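Uncharacterized protein VPA0106 (Vibrio parahaemolyticus, PDB 3U07) is of unknown function, contains DUF1254 and DUF1214 family regions, and carries a signal sequence that suggests export from the cytoplasm. Local coordinates at residues T252-Q255 with L256-K260. The protein carries 2 engineered substitutions. Residues are numbered along the deposited sequence; the frame is centred on the assembly and turned at random.
Sequences TPEQ and LKLAK
Glu-254 reaches forward along the first turn of helix 253-273 and meets both Lys-257 and Leu-258. With CG anti to the backbone N (chi1 -176°) and a bend at chi2, its carboxylate is carried forward, towards the next turn. There OE1 forms a salt bridge with Lys-257 NZ, loose at 3.5 Å and accompanied by contact with the lysine CE, while OE2 lies 3.7 Å from Leu-258 CG, on the side of the leucine. Leu-258 also packs against the backbone, its CG 3.3 Å from Glu-254 O, the carbonyl that accepts from Leu-258 N at 2.8 Å.

Gln-255 faces the start of the helix instead. Thr-252, the N-cap residue, takes the Gln-255 N-H on OG1 at 3.2 Å, and Thr-252 N returns a bond to Gln-255 OE1 at 3.1 Å. This reciprocal pair is a capping box, here with a glutamine at N3, and it occupies two amide hydrogens at the helix start. The amide group of Gln-255 is gripped at its other end too, since NE2 donates to Ser-241 O. From Thr-252 O to Leu-256 N (3.1 Å) the regular i to i+4 bonding of the helix begins, and Leu-256 lays its CG beside that same carbonyl.

Leu-258 is buried against Asn-26 and Ala-30 of helix 26-52 and against Ile-242, whereas Lys-257 is exposed. One turn beyond the capping box, Ala-259 O accepts from Trp-215 NE1, linking this end of helix 253-273 to helix 215-224.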
loop_
_atom_site.group_PDB
_atom_site.type_symbol
_atom_site.label_atom_id
_atom_site.label_comp_id
_atom_site.label_asym_id
_atom_site.label_seq_id
_atom_site.Cartn_x
_atom_site.Cartn_y
_atom_site.Cartn_z
ATOM N N THR A 252 33.694 4.240 10.989
ATOM C CA THR A 252 35.099 4.158 10.595
ATOM C C THR A 252 35.147 4.375 9.080
ATOM O O THR A 252 34.139 4.208 8.389
ATOM C CB THR A 252 35.701 2.769 10.871
ATOM O OG1 THR A 252 35.066 1.802 10.021
ATOM C CG2 THR A 252 35.517 2.378 12.337
ATOM N N PRO A 253 36.318 4.759 8.544
ATOM C CA PRO A 253 36.447 4.982 7.098
ATOM C C PRO A 253 36.021 3.736 6.314
ATOM O O PRO A 253 35.343 3.828 5.295
ATOM C CB PRO A 253 37.936 5.283 6.931
ATOM C CG PRO A 253 38.267 6.000 8.212
ATOM C CD PRO A 253 37.555 5.142 9.249
ATOM N N GLU A 254 36.419 2.569 6.809
ATOM C CA GLU A 254 36.075 1.314 6.149
ATOM C C GLU A 254 34.557 1.128 6.060
ATOM O O GLU A 254 34.044 0.680 5.031
ATOM C CB GLU A 254 36.707 0.139 6.894
ATOM C CG GLU A 254 36.490 -1.219 6.233
ATOM C CD GLU A 254 37.000 -1.284 4.798
ATOM O OE1 GLU A 254 37.774 -0.392 4.384
ATOM O OE2 GLU A 254 36.634 -2.243 4.086
ATOM N N GLN A 255 33.836 1.473 7.125
ATOM C CA GLN A 255 32.382 1.328 7.103
ATOM C C GLN A 255 31.767 2.263 6.063
ATOM O O GLN A 255 30.873 1.859 5.316
ATOM C CB GLN A 255 31.794 1.568 8.503
ATOM C CG GLN A 255 32.177 0.439 9.473
ATOM C CD GLN A 255 31.797 0.710 10.923
ATOM O OE1 GLN A 255 31.836 1.852 11.389
ATOM N NE2 GLN A 255 31.452 -0.352 11.653
ATOM N N LEU A 256 32.256 3.498 5.993
ATOM C CA LEU A 256 31.752 4.447 5.003
ATOM C C LEU A 256 32.011 3.911 3.585
ATOM O O LEU A 256 31.201 4.106 2.674
ATOM C CB LEU A 256 32.433 5.811 5.169
ATOM C CG LEU A 256 32.157 6.598 6.460
ATOM C CD1 LEU A 256 32.855 7.956 6.387
ATOM C CD2 LEU A 256 30.656 6.794 6.643
ATOM N N LYS A 257 33.142 3.233 3.408
ATOM C CA LYS A 257 33.500 2.673 2.107
ATOM C C LYS A 257 32.616 1.476 1.776
ATOM O O LYS A 257 32.148 1.333 0.650
ATOM C CB LYS A 257 34.972 2.245 2.089
ATOM C CG LYS A 257 35.438 1.697 0.740
ATOM C CD LYS A 257 36.935 1.420 0.724
ATOM C CE LYS A 257 37.242 -0.068 0.795
ATOM N NZ LYS A 257 38.700 -0.326 0.969
ATOM N N LEU A 258 32.389 0.616 2.763
ATOM C CA LEU A 258 31.554 -0.556 2.551
ATOM C C LEU A 258 30.118 -0.137 2.261
ATOM O O LEU A 258 29.444 -0.750 1.429
ATOM C CB LEU A 258 31.622 -1.468 3.774
ATOM C CG LEU A 258 32.968 -2.182 3.928
ATOM C CD1 LEU A 258 32.998 -2.946 5.238
ATOM C CD2 LEU A 258 33.191 -3.120 2.757
ATOM N N ALA A 259 29.661 0.916 2.932
ATOM C CA ALA A 259 28.308 1.425 2.733
ATOM C C ALA A 259 28.102 1.887 1.287
ATOM O O ALA A 259 27.041 1.635 0.701
ATOM C CB ALA A 259 28.058 2.572 3.666
ATOM N N LYS A 260 29.093 2.579 0.724
ATOM C CA LYS A 260 29.004 3.055 -0.658
ATOM C C LYS A 260 29.003 1.850 -1.614
ATOM O O LYS A 260 28.176 1.770 -2.523
ATOM C CB LYS A 260 30.194 3.970 -0.954
ATOM C CG LYS A 260 30.313 4.398 -2.397
ATOM C CD LYS A 260 30.362 5.912 -2.522
ATOM C CE LYS A 260 30.639 6.304 -3.964
ATOM N NZ LYS A 260 31.556 5.321 -4.625
#